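Local atomic coordinates of glycoside hydrolase family 81 (Clostridium thermocellum, PDB entry 6FOP), a protein that probably hydrolyses beta-1,3-glucans such as laminarin, acting as a glucanase of the cellulosome. Residues Leu320-Asp332 with Ile355-Phe368. Numbering follows the deposited sequence. Where two conformers were deposited one is given.
Sequences LNRYINELALQAD and IAEQLGNISAKDRF. With MPD ((4S)-2-methyl-2,4-pentanediol), chain L.
Leu-320 lays its CD2 branch across CG2 of Ile-355 where helix 317-329 packs against two consecutive helices, 339-359 and 362-379, in the helical C-terminal domain, whose family belongs to the six-hairpin clan, consistent with an (alpha/alpha)6 barrel. Gly-360 closes a Schellman motif between them and Asn-361 N-caps the second. Leu-359 CD1 rests against the CA of Asn-321, whose side chain directs OD1 at this turn. There Asn-361 ND2 donates to Asn-321 OD1 (2.9 Å) and, by a straighter bond, to Asn-325 OD1 (2.8 Å, 162° at the hydrogen). Both acceptors are met from above their carbonyl planes. Asparagine suits this N-cap because OD1 caps Ala-364 N while ND2 ties the turn to the neighbouring helix.

Ile-324 is a knob among Ile-355, Ala-356, Leu-359 and Ala-364. With CG2 anti to the backbone N (CG1 at chi1 -74°), that methyl is driven tightly onto Ala-364 CB, 3.4 Å away, while CD1 reaches Ile-355. Branched Leu-327 offers CG and CD2 to Phe-368 at CE1 and CZ. Small Ala-328 permits the close approach to Ala-364; its O lies centrally over one guanidinium face of Arg-367, 3.0 Å from CZ, without hydrogen bonding. Arg-367 is long enough to reach this helix end. Ala-331 sets its methyl at the Phe-368 ring edge. In the conformer given, Asp-332 OD1 lies at the guanidinium edge, 3.6 Å from Arg-367 NH2, a long and doubtful salt bridge.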
ATOM      1  N   LEU A 320      10.564  28.169 -21.004  1.00 13.95           N
ATOM      2  CA  LEU A 320       9.929  27.635 -19.786  1.00 14.21           C
ATOM      3  C   LEU A 320       8.842  28.570 -19.281  1.00 14.40           C
ATOM      4  O   LEU A 320       7.757  28.138 -18.881  1.00 14.69           O
ATOM      5  CB  LEU A 320      10.995  27.360 -18.733  1.00 15.26           C
ATOM      6  CG  LEU A 320      10.515  26.659 -17.474  1.00 17.58           C
ATOM      7  CD1 LEU A 320      10.119  25.248 -17.808  1.00 20.78           C
ATOM      8  CD2 LEU A 320      11.561  26.616 -16.383  1.00 18.41           C
ATOM      9  N   ASN A 321       9.137  29.872 -19.315  1.00 13.89           N
ATOM     10  CA  ASN A 321       8.176  30.874 -18.891  1.00 14.99           C
ATOM     11  C   ASN A 321       6.957  30.852 -19.789  1.00 13.99           C
ATOM     12  O   ASN A 321       5.821  31.003 -19.320  1.00 14.71           O
ATOM     13  CB  ASN A 321       8.814  32.260 -18.872  1.00 15.22           C
ATOM     14  CG  ASN A 321       7.898  33.305 -18.279  1.00 16.90           C
ATOM     15  OD1 ASN A 321       7.536  33.226 -17.127  1.00 17.51           O
ATOM     16  ND2 ASN A 321       7.508  34.274 -19.082  1.00 17.46           N
ATOM     17  N   ARG A 322       7.184  30.708 -21.095  1.00 13.25           N
ATOM     18  CA  ARG A 322       6.044  30.599 -21.991  1.00 13.66           C
ATOM     19  C   ARG A 322       5.190  29.360 -21.693  1.00 13.40           C
ATOM     20  O   ARG A 322       3.944  29.436 -21.718  1.00 14.28           O
ATOM     21  CB  ARG A 322       6.502  30.582 -23.461  1.00 14.32           C
ATOM     22  CG  ARG A 322       5.365  30.309 -24.444  1.00 14.69           C
ATOM     23  CD  ARG A 322       5.783  30.586 -25.873  1.00 15.88           C
ATOM     24  NE  ARG A 322       7.014  29.909 -26.258  1.00 16.18           N
ATOM     25  CZ  ARG A 322       7.106  28.633 -26.628  1.00 16.31           C
ATOM     26  NH1 ARG A 322       6.019  27.861 -26.676  1.00 16.45           N
ATOM     27  NH2 ARG A 322       8.299  28.134 -26.944  1.00 16.52           N
ATOM     28  N   TYR A 323       5.837  28.238 -21.402  1.00 13.63           N
ATOM     29  CA  TYR A 323       5.077  27.056 -21.011  1.00 12.83           C
ATOM     30  C   TYR A 323       4.225  27.304 -19.763  1.00 12.91           C
ATOM     31  O   TYR A 323       3.088  26.846 -19.690  1.00 13.70           O
ATOM     32  CB  TYR A 323       5.992  25.825 -20.796  1.00 13.59           C
ATOM     33  CG  TYR A 323       6.924  25.494 -21.934  1.00 13.40           C
ATOM     34  CD1 TYR A 323       6.655  25.856 -23.239  1.00 14.24           C
ATOM     35  CD2 TYR A 323       8.123  24.829 -21.691  1.00 13.76           C
ATOM     36  CE1 TYR A 323       7.550  25.562 -24.263  1.00 14.43           C
ATOM     37  CE2 TYR A 323       9.018  24.539 -22.688  1.00 14.81           C
ATOM     38  CZ  TYR A 323       8.760  24.950 -23.981  1.00 15.17           C
ATOM     39  OH  TYR A 323       9.665  24.646 -24.971  1.00 16.75           O
ATOM     40  N   ILE A 324       4.779  28.047 -18.815  1.00 13.32           N
ATOM     41  CA  ILE A 324       4.035  28.445 -17.613  1.00 13.44           C
ATOM     42  C   ILE A 324       2.829  29.313 -17.989  1.00 15.00           C
ATOM     43  O   ILE A 324       1.736  29.088 -17.495  1.00 15.05           O
ATOM     44  CB  ILE A 324       4.962  29.101 -16.587  1.00 14.23           C
ATOM     45  CG1 ILE A 324       5.840  28.033 -15.921  1.00 13.80           C
ATOM     46  CG2 ILE A 324       4.192  29.917 -15.557  1.00 14.18           C
ATOM     47  CD1 ILE A 324       5.098  27.069 -14.991  1.00 14.23           C
ATOM     48  N   ASN A 325       3.029  30.279 -18.888  1.00 15.12           N
ATOM     49  CA  ASN A 325       1.901  31.100 -19.353  1.00 15.58           C
ATOM     50  C   ASN A 325       0.845  30.289 -20.086  1.00 15.61           C
ATOM     51  O   ASN A 325      -0.354  30.554 -19.938  1.00 16.59           O
ATOM     52  CB  ASN A 325       2.389  32.260 -20.217  1.00 16.70           C
ATOM     53  CG  ASN A 325       3.030  33.363 -19.398  1.00 17.26           C
ATOM     54  OD1 ASN A 325       2.688  33.580 -18.236  1.00 18.85           O
ATOM     55  ND2 ASN A 325       3.947  34.073 -20.003  1.00 18.23           N
ATOM     56  N   GLU A 326       1.279  29.313 -20.876  1.00 15.61           N
ATOM     57  CA  GLU A 326       0.337  28.461 -21.588  1.00 16.39           C
ATOM     58  C   GLU A 326      -0.517  27.683 -20.569  1.00 15.58           C
ATOM     59  O   GLU A 326      -1.736  27.589 -20.730  1.00 17.56           O
ATOM     60  CB  GLU A 326       1.089  27.527 -22.564  1.00 16.84           C
ATOM     61  CG  GLU A 326       1.679  28.287 -23.757  1.00 19.26           C
ATOM     62  CD  GLU A 326       2.677  27.527 -24.616  1.00 20.96           C
ATOM     63  OE1 GLU A 326       3.014  26.370 -24.307  1.00 22.44           O
ATOM     64  OE2 GLU A 326       3.148  28.118 -25.647  1.00 22.17           O
ATOM     65  N   LEU A 327       0.114  27.147 -19.535  1.00 15.51           N
ATOM     66  CA  LEU A 327      -0.628  26.449 -18.504  1.00 14.50           C
ATOM     67  C   LEU A 327      -1.542  27.387 -17.729  1.00 15.72           C
ATOM     68  O   LEU A 327      -2.659  27.005 -17.365  1.00 16.37           O
ATOM     69  CB  LEU A 327       0.337  25.715 -17.568  1.00 15.37           C
ATOM     70  CG  LEU A 327      -0.327  24.941 -16.432  1.00 15.97           C
ATOM     71  CD1 LEU A 327      -1.234  23.824 -16.927  1.00 17.05           C
ATOM     72  CD2 LEU A 327       0.741  24.420 -15.514  1.00 16.03           C
ATOM     73  N   ALA A 328      -1.071  28.599 -17.442  1.00 16.01           N
ATOM     74  CA  ALA A 328      -1.882  29.548 -16.686  1.00 16.99           C
ATOM     75  C   ALA A 328      -3.204  29.858 -17.377  1.00 17.13           C
ATOM     76  O   ALA A 328      -4.219  30.061 -16.705  1.00 18.79           O
ATOM     77  CB  ALA A 328      -1.099  30.811 -16.379  1.00 18.39           C
ATOM     78  N   LEU A 329      -3.209  29.874 -18.708  1.00 17.64           N
ATOM     79  CA  LEU A 329      -4.479  30.062 -19.438  1.00 20.02           C
ATOM     80  C   LEU A 329      -5.502  28.966 -19.159  1.00 18.73           C
ATOM     81  O   LEU A 329      -6.717  29.211 -19.294  1.00 22.38           O
ATOM     82  CB  LEU A 329      -4.247  30.148 -20.942  1.00 22.97           C
ATOM     83  CG  LEU A 329      -3.498  31.386 -21.412  1.00 27.06           C
ATOM     84  CD1 LEU A 329      -3.232  31.242 -22.899  1.00 31.83           C
ATOM     85  CD2 LEU A 329      -4.232  32.689 -21.107  1.00 30.48           C
ATOM     86  N   GLN A 330      -5.005  27.777 -18.787  1.00 18.18           N
ATOM     87  CA  GLN A 330      -5.824  26.615 -18.462  1.00 19.88           C
ATOM     88  C   GLN A 330      -5.921  26.335 -16.973  1.00 17.11           C
ATOM     89  O   GLN A 330      -6.354  25.259 -16.583  1.00 18.88           O
ATOM     90  CB  GLN A 330      -5.261  25.386 -19.180  1.00 23.07           C
ATOM     91  CG  GLN A 330      -4.991  25.568 -20.665  1.00 27.07           C
ATOM     92  CD  GLN A 330      -6.156  26.131 -21.446  1.00 33.34           C
ATOM     93  OE1 GLN A 330      -5.964  26.915 -22.387  1.00 44.10           O
ATOM     94  NE2 GLN A 330      -7.371  25.732 -21.080  1.00 35.79           N
ATOM     95  N   ALA A 331      -5.543  27.290 -16.129  1.00 17.10           N
ATOM     96  CA  ALA A 331      -5.486  27.056 -14.676  1.00 17.62           C
ATOM     97  C   ALA A 331      -6.820  26.668 -14.070  1.00 17.54           C
ATOM     98  O   ALA A 331      -6.843  25.931 -13.074  1.00 18.43           O
ATOM     99  CB  ALA A 331      -4.953  28.291 -13.945  1.00 18.73           C
ATOM    100  N   ASP A 332      -7.911  27.149 -14.651  0.63 18.19           N
ATOM    101  CA  ASP A 332      -9.242  26.870 -14.141  0.63 20.72           C
ATOM    102  C   ASP A 332     -10.000  25.827 -14.977  0.63 21.10           C
ATOM    103  O   ASP A 332     -11.236  25.768 -14.913  0.63 24.14           O
ATOM    104  CB  ASP A 332     -10.021  28.185 -14.043  0.63 22.74           C
ATOM    105  CG  ASP A 332     -10.198  28.871 -15.388  0.63 26.26           C
ATOM    106  OD1 ASP A 332      -9.526  28.476 -16.387  0.63 27.17           O
ATOM    107  OD2 ASP A 332     -11.019  29.811 -15.426  0.63 32.23           O
ATOM    108  N   ILE A 355       7.584  26.471 -10.195  1.00 13.77           N
ATOM    109  CA  ILE A 355       8.310  26.859 -11.400  1.00 13.94           C
ATOM    110  C   ILE A 355       7.944  28.312 -11.743  1.00 13.67           C
ATOM    111  O   ILE A 355       8.825  29.134 -12.061  1.00 15.27           O
ATOM    112  CB  ILE A 355       8.026  25.884 -12.551  1.00 14.16           C
ATOM    113  CG1 ILE A 355       8.436  24.459 -12.143  1.00 14.81           C
ATOM    114  CG2 ILE A 355       8.736  26.323 -13.828  1.00 15.28           C
ATOM    115  CD1 ILE A 355       7.988  23.363 -13.084  1.00 15.42           C
ATOM    116  N   ALA A 356       6.647  28.631 -11.707  1.00 14.24           N
ATOM    117  CA  ALA A 356       6.224  30.023 -11.871  1.00 14.37           C
ATOM    118  C   ALA A 356       6.927  30.976 -10.899  1.00 14.78           C
ATOM    119  O   ALA A 356       7.387  32.073 -11.288  1.00 16.03           O
ATOM    120  CB  ALA A 356       4.723  30.172 -11.742  1.00 14.53           C
ATOM    121  N   GLU A 357       7.040  30.564  -9.644  1.00 15.53           N
ATOM    122  CA  GLU A 357       7.689  31.381  -8.627  1.00 16.19           C
ATOM    123  C   GLU A 357       9.173  31.569  -8.932  1.00 16.21           C
ATOM    124  O   GLU A 357       9.704  32.698  -8.863  1.00 17.02           O
ATOM    125  CB  GLU A 357       7.529  30.752  -7.243  1.00 15.88           C
ATOM    126  CG  GLU A 357       6.095  30.777  -6.749  1.00 16.18           C
ATOM    127  CD  GLU A 357       5.833  29.935  -5.543  1.00 17.83           C
ATOM    128  OE1 GLU A 357       6.597  28.979  -5.325  1.00 19.28           O
ATOM    129  OE2 GLU A 357       4.821  30.219  -4.858  1.00 20.35           O
ATOM    130  N   GLN A 358       9.843  30.499  -9.339  1.00 16.07           N
ATOM    131  CA  GLN A 358      11.288  30.569  -9.692  1.00 16.39           C
ATOM    132  C   GLN A 358      11.547  31.543 -10.840  1.00 16.07           C
ATOM    133  O   GLN A 358      12.587  32.209 -10.870  1.00 18.13           O
ATOM    134  CB  GLN A 358      11.820  29.190 -10.076  1.00 16.06           C
ATOM    135  CG  GLN A 358      11.913  28.243  -8.890  1.00 15.85           C
ATOM    136  CD  GLN A 358      12.172  26.804  -9.286  1.00 15.78           C
ATOM    137  OE1 GLN A 358      12.283  26.452 -10.456  1.00 16.51           O
ATOM    138  NE2 GLN A 358      12.242  25.953  -8.290  1.00 16.98           N
ATOM    139  N   LEU A 359      10.601  31.606 -11.778  1.00 16.11           N
ATOM    140  CA  LEU A 359      10.737  32.492 -12.928  1.00 18.28           C
ATOM    141  C   LEU A 359      10.341  33.921 -12.651  1.00 17.87           C
ATOM    142  O   LEU A 359      10.582  34.781 -13.504  1.00 20.65           O
ATOM    143  CB  LEU A 359       9.901  31.955 -14.084  1.00 19.05           C
ATOM    144  CG  LEU A 359      10.395  30.647 -14.691  1.00 19.78           C
ATOM    145  CD1 LEU A 359       9.263  30.007 -15.468  1.00 20.71           C
ATOM    146  CD2 LEU A 359      11.575  30.864 -15.616  1.00 23.46           C
ATOM    147  N   GLY A 360       9.724  34.190 -11.510  1.00 17.83           N
ATOM    148  CA  GLY A 360       9.191  35.530 -11.220  1.00 18.27           C
ATOM    149  C   GLY A 360       7.902  35.820 -11.970  1.00 16.45           C
ATOM    150  O   GLY A 360       7.517  36.975 -12.138  1.00 18.49           O
ATOM    151  N   ASN A 361       7.204  34.768 -12.386  1.00 16.01           N
ATOM    152  CA  ASN A 361       5.936  34.917 -13.102  1.00 15.22           C
ATOM    153  C   ASN A 361       4.779  34.965 -12.091  1.00 14.57           C
ATOM    154  O   ASN A 361       4.132  33.974 -11.772  1.00 14.07           O
ATOM    155  CB  ASN A 361       5.770  33.817 -14.137  1.00 15.80           C
ATOM    156  CG  ASN A 361       4.627  34.101 -15.095  1.00 15.15           C
ATOM    157  OD1 ASN A 361       3.627  34.741 -14.717  1.00 15.38           O
ATOM    158  ND2 ASN A 361       4.774  33.657 -16.352  1.00 16.73           N
ATOM    159  N   ILE A 362       4.627  36.141 -11.505  1.00 14.43           N
ATOM    160  CA  ILE A 362       3.665  36.370 -10.436  1.00 14.88           C
ATOM    161  C   ILE A 362       2.247  36.209 -10.957  1.00 14.40           C
ATOM    162  O   ILE A 362       1.393  35.666 -10.258  1.00 15.31           O
ATOM    163  CB  ILE A 362       3.884  37.734  -9.755  1.00 16.14           C
ATOM    164  CG1 ILE A 362       5.308  37.802  -9.162  1.00 18.36           C
ATOM    165  CG2 ILE A 362       2.808  38.011  -8.719  1.00 16.78           C
ATOM    166  CD1 ILE A 362       5.681  36.712  -8.195  1.00 21.37           C
ATOM    167  N   SER A 363       1.973  36.635 -12.187  1.00 14.49           N
ATOM    168  CA  SER A 363       0.635  36.477 -12.772  0.57 15.14           C
ATOM    169  C   SER A 363       0.232  35.000 -12.784  1.00 14.91           C
ATOM    170  O   SER A 363      -0.877  34.617 -12.385  1.00 15.98           O
ATOM    171  CB  SER A 363       0.609  37.003 -14.204  0.57 16.18           C
ATOM    172  OG  SER A 363      -0.658  36.766 -14.788  0.57 19.11           O
ATOM    173  N   ALA A 364       1.145  34.173 -13.256  1.00 14.41           N
ATOM    174  CA  ALA A 364       0.840  32.729 -13.345  1.00 14.31           C
ATOM    175  C   ALA A 364       0.769  32.118 -11.941  1.00 14.20           C
ATOM    176  O   ALA A 364      -0.145  31.343 -11.647  1.00 14.44           O
ATOM    177  CB  ALA A 364       1.886  32.011 -14.178  1.00 15.34           C
ATOM    178  N   LYS A 365       1.738  32.445 -11.081  1.00 14.02           N
ATOM    179  CA  LYS A 365       1.692  32.024  -9.663  1.00 14.95           C
ATOM    180  C   LYS A 365       0.344  32.319  -9.042  1.00 14.90           C
ATOM    181  O   LYS A 365      -0.273  31.445  -8.417  1.00 15.10           O
ATOM    182  CB  LYS A 365       2.812  32.685  -8.831  1.00 17.46           C
ATOM    183  CG  LYS A 365       2.691  32.507  -7.327  1.00 20.02           C
ATOM    184  CD  LYS A 365       3.323  33.641  -6.556  1.00 24.47           C
ATOM    185  CE  LYS A 365       3.245  33.401  -5.052  1.00 29.84           C
ATOM    186  NZ  LYS A 365       3.848  34.551  -4.329  1.00 33.95           N
ATOM    187  N   ASP A 366      -0.101  33.561  -9.181  1.00 14.82           N
ATOM    188  CA  ASP A 366      -1.356  33.977  -8.585  1.00 15.54           C
ATOM    189  C   ASP A 366      -2.552  33.195  -9.167  1.00 15.92           C
ATOM    190  O   ASP A 366      -3.474  32.822  -8.418  1.00 16.89           O
ATOM    191  CB  ASP A 366      -1.579  35.476  -8.789  1.00 16.33           C
ATOM    192  CG  ASP A 366      -0.677  36.349  -7.933  1.00 18.91           C
ATOM    193  OD1 ASP A 366       0.020  35.873  -7.012  1.00 21.61           O
ATOM    194  OD2 ASP A 366      -0.668  37.579  -8.226  1.00 21.39           O
ATOM    195  N   ARG A 367      -2.537  32.931 -10.479  1.00 15.26           N
ATOM    196  CA  ARG A 367      -3.627  32.163 -11.081  1.00 16.05           C
ATOM    197  C   ARG A 367      -3.661  30.727 -10.506  1.00 14.82           C
ATOM    198  O   ARG A 367      -4.710  30.193 -10.194  1.00 15.34           O
ATOM    199  CB  ARG A 367      -3.509  32.127 -12.601  1.00 19.11           C
ATOM    200  CG  ARG A 367      -3.944  33.442 -13.221  1.00 23.41           C
ATOM    201  CD  ARG A 367      -4.484  33.297 -14.633  1.00 32.04           C
ATOM    202  NE  ARG A 367      -5.537  32.282 -14.774  1.00 34.39           N
ATOM    203  CZ  ARG A 367      -6.262  32.095 -15.886  1.00 40.67           C
ATOM    204  NH1 ARG A 367      -6.088  32.865 -16.977  1.00 44.32           N
ATOM    205  NH2 ARG A 367      -7.163  31.125 -15.915  1.00 41.17           N
ATOM    206  N   PHE A 368      -2.482  30.140 -10.356  1.00 12.82           N
ATOM    207  CA  PHE A 368      -2.394  28.772  -9.854  1.00 13.00           C
ATOM    208  C   PHE A 368      -2.854  28.706  -8.401  1.00 14.13           C
ATOM    209  O   PHE A 368      -3.714  27.893  -8.062  1.00 14.81           O
ATOM    210  CB  PHE A 368      -0.954  28.238  -9.970  1.00 13.30           C
ATOM    211  CG  PHE A 368      -0.425  28.100 -11.385  1.00 13.73           C
ATOM    212  CD1 PHE A 368      -1.254  27.840 -12.450  1.00 14.97           C
ATOM    213  CD2 PHE A 368       0.941  28.193 -11.631  1.00 13.37           C
ATOM    214  CE1 PHE A 368      -0.750  27.700 -13.729  1.00 16.53           C
ATOM    215  CE2 PHE A 368       1.435  28.036 -12.915  1.00 15.01           C
ATOM    216  CZ  PHE A 368       0.581  27.815 -13.952  1.00 15.27           C
TER
HETATM  217  C1  MPD L 811       9.935  37.858 -15.105  1.00 40.46           C
HETATM  218  C2  MPD L 811       9.111  37.213 -16.214  1.00 38.72           C
HETATM  219  O2  MPD L 811       8.218  36.216 -15.640  1.00 35.98           O
HETATM  220  CM  MPD L 811       8.256  38.307 -16.853  1.00 36.53           C
HETATM  221  C3  MPD L 811       9.980  36.601 -17.331  1.00 42.21           C
HETATM  222  C4  MPD L 811      11.029  35.518 -16.994  1.00 45.43           C
HETATM  223  O4  MPD L 811      11.521  34.887 -18.200  1.00 46.78           O
HETATM  224  C5  MPD L 811      12.274  36.083 -16.318  1.00 49.91           C
HETATM  225  O   HOH W   1      -7.924  31.733 -19.663  1.00 51.31           O